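Local coordinates for ABC transporter substrate-binding protein (Rhizobium radiobacter, PDB 6TFX) that binds the mannityl-opine mannopinic acid in the periplasm as a solute-binding protein, probably handing it to an ABC transporter for import, at residues A11-T16 and F203-A208; S337-L342 and V365-W370. One frame throughout, in Å; residues are numbered along the deposited sequence.

Contact 1 of 2, residues A11-T16 and F203-A208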
ATOM      1  N   ALA A  11       4.734   4.723 -13.009  1.00 18.66           N
ATOM      2  CA  ALA A  11       4.904   3.334 -13.442  1.00 20.49           C
ATOM      3  C   ALA A  11       3.557   2.638 -13.305  1.00 23.30           C
ATOM      4  O   ALA A  11       3.308   1.891 -12.355  1.00 22.38           O
ATOM      5  CB  ALA A  11       5.955   2.636 -12.592  1.00 21.67           C
ATOM      6  N   SER A  12       2.680   2.928 -14.233  1.00 21.04           N
ATOM      7  CA  SER A  12       1.339   2.349 -14.308  1.00 19.46           C
ATOM      8  C   SER A  12       0.888   2.418 -15.744  1.00 22.34           C
ATOM      9  O   SER A  12       1.323   3.302 -16.490  1.00 22.25           O
ATOM     10  CB  SER A  12       0.362   3.135 -13.439  1.00 20.40           C
ATOM     11  OG  SER A  12      -0.944   2.594 -13.553  1.00 25.91           O
ATOM     12  N   GLU A  13      -0.000   1.504 -16.129  1.00 20.37           N
ATOM     13  CA  GLU A  13      -0.546   1.451 -17.479  1.00 21.12           C
ATOM     14  C   GLU A  13      -1.899   2.131 -17.585  1.00 24.09           C
ATOM     15  O   GLU A  13      -2.239   2.591 -18.681  1.00 24.50           O
ATOM     16  CB  GLU A  13      -0.601  -0.000 -18.005  1.00 21.99           C
ATOM     17  CG  GLU A  13       0.785  -0.648 -18.055  1.00 29.22           C
ATOM     18  CD  GLU A  13       0.916  -1.957 -18.817  1.00 53.01           C
ATOM     19  OE1 GLU A  13       0.304  -2.064 -19.906  1.00 45.76           O
ATOM     20  OE2 GLU A  13       1.620  -2.878 -18.329  1.00 37.84           O
ATOM     21  N   ASP A  14      -2.667   2.235 -16.463  1.00 20.89           N
ATOM     22  CA  ASP A  14      -4.001   2.851 -16.504  1.00 20.75           C
ATOM     23  C   ASP A  14      -4.587   2.958 -15.101  1.00 23.55           C
ATOM     24  O   ASP A  14      -3.992   2.471 -14.138  1.00 23.15           O
ATOM     25  CB  ASP A  14      -4.962   1.964 -17.358  1.00 22.64           C
ATOM     26  CG  ASP A  14      -6.217   2.609 -17.960  1.00 35.52           C
ATOM     27  OD1 ASP A  14      -6.385   3.858 -17.835  1.00 32.93           O
ATOM     28  OD2 ASP A  14      -7.037   1.868 -18.553  1.00 46.54           O
ATOM     29  N   VAL A  15      -5.754   3.598 -15.007  1.00 21.55           N
ATOM     30  CA  VAL A  15      -6.575   3.698 -13.800  1.00 21.86           C
ATOM     31  C   VAL A  15      -7.335   2.375 -13.716  1.00 24.09           C
ATOM     32  O   VAL A  15      -7.877   1.941 -14.737  1.00 25.31           O
ATOM     33  CB  VAL A  15      -7.643   4.836 -13.965  1.00 26.96           C
ATOM     34  CG1 VAL A  15      -8.743   4.755 -12.895  1.00 27.11           C
ATOM     35  CG2 VAL A  15      -7.005   6.205 -13.973  1.00 27.30           C
ATOM     36  N   THR A  16      -7.465   1.784 -12.515  1.00 20.30           N
ATOM     37  CA  THR A  16      -8.332   0.622 -12.342  1.00 19.46           C
ATOM     38  C   THR A  16      -9.540   1.077 -11.539  1.00 23.28           C
ATOM     39  O   THR A  16     -10.661   0.939 -12.012  1.00 24.10           O
ATOM     40  CB  THR A  16      -7.603  -0.566 -11.718  1.00 27.83           C
ATOM     41  OG1 THR A  16      -6.495  -0.865 -12.571  1.00 29.30           O
ATOM     42  CG2 THR A  16      -8.506  -1.799 -11.593  1.00 24.41           C
ATOM     43  N   PHE A 203       0.649   7.931 -17.658  1.00 19.53           N
ATOM     44  CA  PHE A 203       0.936   6.501 -17.537  1.00 18.84           C
ATOM     45  C   PHE A 203       2.123   6.165 -18.426  1.00 23.24           C
ATOM     46  O   PHE A 203       2.019   6.212 -19.660  1.00 22.92           O
ATOM     47  CB  PHE A 203      -0.299   5.672 -17.905  1.00 19.92           C
ATOM     48  CG  PHE A 203      -1.435   5.928 -16.944  1.00 20.57           C
ATOM     49  CD1 PHE A 203      -1.308   5.616 -15.596  1.00 22.22           C
ATOM     50  CD2 PHE A 203      -2.635   6.473 -17.386  1.00 23.13           C
ATOM     51  CE1 PHE A 203      -2.353   5.862 -14.705  1.00 23.30           C
ATOM     52  CE2 PHE A 203      -3.682   6.707 -16.499  1.00 24.67           C
ATOM     53  CZ  PHE A 203      -3.529   6.416 -15.160  1.00 22.43           C
ATOM     54  N   LEU A 204       3.291   5.992 -17.805  1.00 20.42           N
ATOM     55  CA  LEU A 204       4.523   5.721 -18.549  1.00 20.27           C
ATOM     56  C   LEU A 204       5.216   4.550 -17.897  1.00 23.22           C
ATOM     57  O   LEU A 204       6.256   4.713 -17.246  1.00 20.80           O
ATOM     58  CB  LEU A 204       5.441   6.971 -18.591  1.00 20.65           C
ATOM     59  CG  LEU A 204       4.938   8.131 -19.455  1.00 24.24           C
ATOM     60  CD1 LEU A 204       5.614   9.429 -19.074  1.00 23.73           C
ATOM     61  CD2 LEU A 204       5.170   7.855 -20.958  1.00 27.15           C
ATOM     62  N   ASN A 205       4.617   3.349 -18.052  1.00 20.92           N
ATOM     63  CA  ASN A 205       5.163   2.134 -17.444  1.00 20.93           C
ATOM     64  C   ASN A 205       6.565   1.779 -17.947  1.00 26.63           C
ATOM     65  O   ASN A 205       7.359   1.265 -17.176  1.00 28.00           O
ATOM     66  CB  ASN A 205       4.222   0.939 -17.635  1.00 19.70           C
ATOM     67  CG  ASN A 205       4.442  -0.124 -16.569  1.00 26.98           C
ATOM     68  OD1 ASN A 205       4.377   0.151 -15.365  1.00 25.88           O
ATOM     69  ND2 ASN A 205       4.691  -1.371 -16.990  1.00 26.49           N
ATOM     70  N   ASN A 206       6.884   2.103 -19.218  1.00 23.41           N
ATOM     71  CA  ASN A 206       8.203   1.819 -19.784  1.00 22.99           C
ATOM     72  C   ASN A 206       9.221   2.805 -19.203  1.00 26.54           C
ATOM     73  O   ASN A 206       9.099   4.017 -19.414  1.00 26.62           O
ATOM     74  CB  ASN A 206       8.157   1.897 -21.301  1.00 25.40           C
ATOM     75  CG  ASN A 206       9.490   1.570 -21.926  1.00 39.22           C
ATOM     76  OD1 ASN A 206      10.336   2.446 -22.126  1.00 35.29           O
ATOM     77  ND2 ASN A 206       9.714   0.300 -22.221  1.00 33.23           N
ATOM     78  N   GLU A 207      10.183   2.291 -18.423  1.00 24.13           N
ATOM     79  CA  GLU A 207      11.202   3.104 -17.736  1.00 23.57           C
ATOM     80  C   GLU A 207      12.017   3.967 -18.682  1.00 27.87           C
ATOM     81  O   GLU A 207      12.268   5.135 -18.370  1.00 27.30           O
ATOM     82  CB  GLU A 207      12.128   2.236 -16.864  1.00 24.53           C
ATOM     83  CG  GLU A 207      11.432   1.664 -15.631  1.00 30.85           C
ATOM     84  CD  GLU A 207      12.282   0.832 -14.687  1.00 49.22           C
ATOM     85  OE1 GLU A 207      13.374   0.367 -15.087  1.00 42.28           O
ATOM     86  OE2 GLU A 207      11.836   0.626 -13.537  1.00 36.87           O
ATOM     87  N   ALA A 208      12.401   3.419 -19.849  1.00 25.62           N
ATOM     88  CA  ALA A 208      13.185   4.200 -20.825  1.00 27.01           C
ATOM     89  C   ALA A 208      12.385   5.407 -21.347  1.00 29.31           C
ATOM     90  O   ALA A 208      12.925   6.513 -21.399  1.00 29.55           O
ATOM     91  CB  ALA A 208      13.641   3.316 -21.980  1.00 28.91           C
TER
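Phe203 slides its phenyl ring beneath the backbone of Ser12 to Val15, and this end of the contact is closely packed. The CA of Asp14 sits over the centre of one ring face, 3.7 Å from the centroid and only 4° off the ring normal, a nearly vertical CH-pi contact. CG of Phe203 lies anti to the carbonyl carbon (chi1 -64°), beside the backbone N. Ser12 O comes in at the ring edge, 3.2 Å from Phe203 CB, while Ser12 OG lies 3.7 Å from Phe203 CD1. At the far end of the ring Phe203 CZ meets Val15 CG2 at 3.7 Å. Leu31 of helix 26-35 and Val181 of strand 180-185 add further apolar contacts to Val15. The two segments leave the C-terminal ends of strands 5-10 and 198-203, parallel neighbours in a mixed sheet, and the ring lies where the paired chains part into loops. The Asp14 side chain leaves its CA pointing away from the segment of Phe203, and its OD1 accepts from Gly178 N and, more weakly, from Val15 N. Ser12 OG in turn receives a weak bond from Asp14 N, and a bound magnesium ion lies about 3 Å from the Ser12 side chain.

Toward Asn205 the fit is looser and more polar, and both Glu13 and Asn205 are partly exposed, whereas Ser12, Val15 and Phe203 are buried. The extended chain of Glu13 crosses the Asn205 side chain, with Glu13 CG 3.8 Å from Asn205 CB and the carboxylate and amide planes 31° apart. Glu13 OE2 stays 3.7 Å from Asn205 ND2, and that amide nitrogen bonds instead to Gln338 O. Asn205 OD1 rests 3.3 Å from Ala11 C, a close approach to the loop backbone.

Contact 2 of 2, residues S337-L342 and V365-W370. With N72 ((2~{R})-2-[[(3~{R},4~{R},5~{S})-3,4,5,6-tetrakis(oxidanyl)-2-oxidanylidene-hexyl]amino]pentanedioic acid), chain C.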
ATOM      1  N   SER A 337       3.766  -9.764 -11.922  1.00 16.93           N
ATOM      2  CA  SER A 337       3.400  -8.420 -12.365  1.00 16.59           C
ATOM      3  C   SER A 337       4.435  -7.800 -13.330  1.00 19.03           C
ATOM      4  O   SER A 337       5.646  -7.981 -13.152  1.00 18.29           O
ATOM      5  CB  SER A 337       3.269  -7.494 -11.163  1.00 17.13           C
ATOM      6  OG  SER A 337       3.109  -6.155 -11.598  1.00 17.98           O
ATOM      7  N   GLN A 338       3.927  -7.003 -14.295  1.00 16.33           N
ATOM      8  CA  GLN A 338       4.731  -6.224 -15.233  1.00 17.20           C
ATOM      9  C   GLN A 338       5.064  -4.820 -14.682  1.00 20.29           C
ATOM     10  O   GLN A 338       5.677  -4.017 -15.400  1.00 19.87           O
ATOM     11  CB  GLN A 338       4.095  -6.152 -16.624  1.00 18.57           C
ATOM     12  CG  GLN A 338       4.275  -7.461 -17.380  1.00 22.10           C
ATOM     13  CD  GLN A 338       3.654  -7.403 -18.743  1.00 37.10           C
ATOM     14  OE1 GLN A 338       2.471  -7.110 -18.887  1.00 30.68           O
ATOM     15  NE2 GLN A 338       4.444  -7.676 -19.775  1.00 32.74           N
ATOM     16  N   LEU A 339       4.706  -4.528 -13.404  1.00 16.71           N
ATOM     17  CA  LEU A 339       5.180  -3.282 -12.763  1.00 16.31           C
ATOM     18  C   LEU A 339       6.711  -3.434 -12.809  1.00 18.20           C
ATOM     19  O   LEU A 339       7.217  -4.480 -12.400  1.00 18.43           O
ATOM     20  CB  LEU A 339       4.692  -3.210 -11.305  1.00 16.18           C
ATOM     21  CG  LEU A 339       5.151  -1.986 -10.506  1.00 19.98           C
ATOM     22  CD1 LEU A 339       4.528  -0.709 -11.045  1.00 20.58           C
ATOM     23  CD2 LEU A 339       4.793  -2.158  -9.031  1.00 20.61           C
ATOM     24  N   PRO A 340       7.479  -2.481 -13.386  1.00 18.50           N
ATOM     25  CA  PRO A 340       8.909  -2.769 -13.634  1.00 18.23           C
ATOM     26  C   PRO A 340       9.750  -3.181 -12.436  1.00 21.74           C
ATOM     27  O   PRO A 340      10.635  -4.042 -12.595  1.00 21.77           O
ATOM     28  CB  PRO A 340       9.437  -1.491 -14.287  1.00 20.96           C
ATOM     29  CG  PRO A 340       8.221  -0.882 -14.933  1.00 24.70           C
ATOM     30  CD  PRO A 340       7.067  -1.202 -14.009  1.00 20.52           C
ATOM     31  N   GLY A 341       9.467  -2.610 -11.263  1.00 18.75           N
ATOM     32  CA  GLY A 341      10.200  -2.958 -10.047  1.00 18.16           C
ATOM     33  C   GLY A 341       9.940  -4.388  -9.594  1.00 19.03           C
ATOM     34  O   GLY A 341      10.876  -5.091  -9.192  1.00 19.29           O
ATOM     35  N   LEU A 342       8.672  -4.847  -9.704  1.00 14.67           N
ATOM     36  CA  LEU A 342       8.318  -6.228  -9.349  1.00 15.28           C
ATOM     37  C   LEU A 342       8.820  -7.194 -10.425  1.00 18.84           C
ATOM     38  O   LEU A 342       9.234  -8.324 -10.124  1.00 18.27           O
ATOM     39  CB  LEU A 342       6.793  -6.410  -9.205  1.00 14.66           C
ATOM     40  CG  LEU A 342       6.215  -5.912  -7.899  1.00 18.94           C
ATOM     41  CD1 LEU A 342       4.693  -5.935  -7.946  1.00 17.76           C
ATOM     42  CD2 LEU A 342       6.744  -6.718  -6.691  1.00 19.67           C
ATOM     43  N   VAL A 365       2.071 -10.414 -16.456  1.00 18.79           N
ATOM     44  CA  VAL A 365       0.710  -9.896 -16.571  1.00 19.79           C
ATOM     45  C   VAL A 365       0.714  -8.411 -16.150  1.00 21.22           C
ATOM     46  O   VAL A 365       1.388  -8.059 -15.160  1.00 18.48           O
ATOM     47  CB  VAL A 365      -0.287 -10.749 -15.711  1.00 25.73           C
ATOM     48  CG1 VAL A 365      -1.671 -10.124 -15.686  1.00 25.95           C
ATOM     49  CG2 VAL A 365      -0.399 -12.183 -16.237  1.00 26.21           C
ATOM     50  N   GLU A 366      -0.046  -7.539 -16.874  1.00 18.29           N
ATOM     51  CA  GLU A 366      -0.174  -6.134 -16.518  1.00 17.11           C
ATOM     52  C   GLU A 366      -0.545  -6.053 -15.024  1.00 19.76           C
ATOM     53  O   GLU A 366      -1.358  -6.866 -14.537  1.00 18.38           O
ATOM     54  CB  GLU A 366      -1.233  -5.432 -17.384  1.00 18.91           C
ATOM     55  CG  GLU A 366      -1.387  -3.950 -17.077  1.00 23.16           C
ATOM     56  CD  GLU A 366      -2.378  -3.653 -15.966  1.00 27.85           C
ATOM     57  OE1 GLU A 366      -3.397  -4.376 -15.874  1.00 26.89           O
ATOM     58  OE2 GLU A 366      -2.140  -2.694 -15.192  1.00 24.94           O
ATOM     59  N   HIS A 367       0.057  -5.093 -14.320  1.00 15.67           N
ATOM     60  CA  HIS A 367      -0.040  -4.995 -12.853  1.00 14.64           C
ATOM     61  C   HIS A 367      -1.472  -5.097 -12.283  1.00 18.61           C
ATOM     62  O   HIS A 367      -1.706  -5.894 -11.359  1.00 18.30           O
ATOM     63  CB  HIS A 367       0.650  -3.705 -12.379  1.00 14.81           C
ATOM     64  CG  HIS A 367       0.821  -3.577 -10.893  1.00 16.73           C
ATOM     65  ND1 HIS A 367       1.547  -4.511 -10.166  1.00 17.07           N
ATOM     66  CD2 HIS A 367       0.422  -2.587 -10.052  1.00 17.62           C
ATOM     67  CE1 HIS A 367       1.555  -4.075  -8.915  1.00 17.00           C
ATOM     68  NE2 HIS A 367       0.854  -2.943  -8.787  1.00 16.93           N
ATOM     69  N   ALA A 368      -2.416  -4.261 -12.773  1.00 18.32           N
ATOM     70  CA  ALA A 368      -3.773  -4.298 -12.204  1.00 19.08           C
ATOM     71  C   ALA A 368      -4.471  -5.637 -12.476  1.00 20.42           C
ATOM     72  O   ALA A 368      -5.161  -6.166 -11.582  1.00 19.66           O
ATOM     73  CB  ALA A 368      -4.598  -3.149 -12.743  1.00 21.00           C
ATOM     74  N   ALA A 369      -4.259  -6.207 -13.683  1.00 16.40           N
ATOM     75  CA  ALA A 369      -4.826  -7.520 -14.033  1.00 16.44           C
ATOM     76  C   ALA A 369      -4.214  -8.606 -13.139  1.00 18.37           C
ATOM     77  O   ALA A 369      -4.902  -9.558 -12.754  1.00 19.14           O
ATOM     78  CB  ALA A 369      -4.535  -7.843 -15.493  1.00 18.00           C
ATOM     79  N   TRP A 370      -2.888  -8.490 -12.860  1.00 15.22           N
ATOM     80  CA  TRP A 370      -2.177  -9.436 -12.000  1.00 15.23           C
ATOM     81  C   TRP A 370      -2.799  -9.390 -10.581  1.00 16.76           C
ATOM     82  O   TRP A 370      -3.062 -10.447 -10.010  1.00 16.81           O
ATOM     83  CB  TRP A 370      -0.699  -9.062 -11.966  1.00 16.09           C
ATOM     84  CG  TRP A 370       0.104  -9.771 -10.917  1.00 16.08           C
ATOM     85  CD1 TRP A 370       0.603 -11.045 -10.970  1.00 18.83           C
ATOM     86  CD2 TRP A 370       0.516  -9.224  -9.663  1.00 14.56           C
ATOM     87  NE1 TRP A 370       1.328 -11.315  -9.828  1.00 16.88           N
ATOM     88  CE2 TRP A 370       1.304 -10.207  -9.013  1.00 17.18           C
ATOM     89  CE3 TRP A 370       0.323  -7.978  -9.037  1.00 15.19           C
ATOM     90  CZ2 TRP A 370       1.886  -9.990  -7.751  1.00 16.02           C
ATOM     91  CZ3 TRP A 370       0.943  -7.737  -7.823  1.00 15.72           C
ATOM     92  CH2 TRP A 370       1.686  -8.749  -7.170  1.00 15.70           C
TER
HETATM   93  OAB N72 C 601      10.930  -3.731  -6.490  1.00 21.50           O
HETATM   94  CAF N72 C 601       9.759  -3.987  -5.689  1.00 20.18           C
HETATM   95  CAG N72 C 601       8.412  -3.356  -6.176  1.00 24.02           C
HETATM   96  OAC N72 C 601       8.585  -2.352  -7.124  1.00 19.48           O
HETATM   97  CAH N72 C 601       7.454  -3.127  -5.006  1.00 18.82           C
HETATM   98  OAM N72 C 601       7.881  -3.161  -3.698  1.00 15.25           O
HETATM   99  CAI N72 C 601       6.456  -2.034  -4.678  1.00 24.60           C
HETATM  100  OAD N72 C 601       6.890  -0.793  -5.192  1.00 17.85           O
HETATM  101  CAJ N72 C 601       5.033  -2.459  -4.947  1.00 17.64           C
HETATM  102  OAE N72 C 601       4.769  -3.688  -4.932  1.00 16.87           O
HETATM  103  CAK N72 C 601       3.951  -1.397  -5.294  1.00 16.54           C
HETATM  104  N   N72 C 601       2.986  -1.270  -4.229  1.00 16.42           N
HETATM  105  CA  N72 C 601       1.627  -1.622  -4.398  1.00 24.14           C
HETATM  106  C   N72 C 601       1.236  -2.418  -5.612  1.00 18.56           C
HETATM  107  O   N72 C 601       1.126  -3.688  -5.837  1.00 16.41           O
HETATM  108  CB  N72 C 601       1.049  -2.106  -3.065  1.00 20.82           C
HETATM  109  CG  N72 C 601      -0.176  -3.021  -3.062  1.00 16.80           C
HETATM  110  CD  N72 C 601      -1.034  -2.882  -1.803  1.00 18.84           C
HETATM  111  OE1 N72 C 601      -1.108  -1.785  -1.160  1.00 17.16           O
HETATM  112  OE2 N72 C 601      -1.688  -3.876  -1.417  1.00 16.65           O
HETATM  113  OXT N72 C 601       0.949  -1.525  -6.430  1.00 17.33           O
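The pocket for mannopinic acid is lined here by Leu339, Gly341, Leu342 and His367, where Ser337, ending one strand, meets His367, in the helix that follows the other. Strand 330-337, helix 340-353 and strand 358-365 form a beta-alpha-beta crossover, and its strand ends are tied by Gln338 N to Val365 O at 2.9 Å, the donor standing above the carbonyl plane. Ser337 OG, anti to its own backbone N (chi1 171°), reaches His367 ND1 at 2.7 Å from near the plane of the imidazole. The same oxygen accepts from Leu339 N at 2.9 Å with an almost straight N-H...O angle of 168°, closing an ST turn. On the other side of the imidazole, His367 NE2 donates to the ligand carboxylate oxygen OXT over 2.8 Å. Leu339 lies side by side with His367, its CB over one ring face at 4.0 Å from the centroid. Leu342 crosses the imidazole at about a right angle and brings CD1 to 3.8 Å from His367 CE1, while its side chain also packs against the sugar-derived chain of the ligand. Ser337 CB sits over the Trp370 six-membered ring, 3.8 Å from its centroid. Trp370 NE1 is bonded to Val335 O. Glu366, at the N-cap of helix 367-374, receives Ala368 N and Ala369 N on separate carboxylate oxygens, which steadies the first turn carrying His367. His371, one turn on, packs edge-to-face with His367 and also bonds the ligand. With both ring nitrogens engaged, the imidazole is fixed in rotation, and the Ser337 hydroxyl acts as a second-shell group orienting NE2. The ligand carboxylate and a magnesium ion about 4 Å from the histidine side chain would probably act oppositely on its ionisation, leaving its charge open.

In the fold
Contact 1 is only partly buried, whereas contact 2 is buried and meets the ligand directly. Both lie at the ends of parallel strands, with helices starting within 203-208 and within both segments of contact 2, but the elements differ: contact 1 follows strands 5-10 and 198-203, contact 2 strands 330-337 and 358-365. Contact 1 relies on packing around an aromatic ring, with its polar atoms finding partners mostly beyond the pair, while contact 2 depends on a serine-histidine-carboxylate chain of hydrogen bonds. The two abut, their centres about 10 Å apart. Ala11 O packs on Leu339 CD1, and Asn205 O lies against Pro340 CG, so contact 1 packs directly against segment 337-342, which lines the pocket.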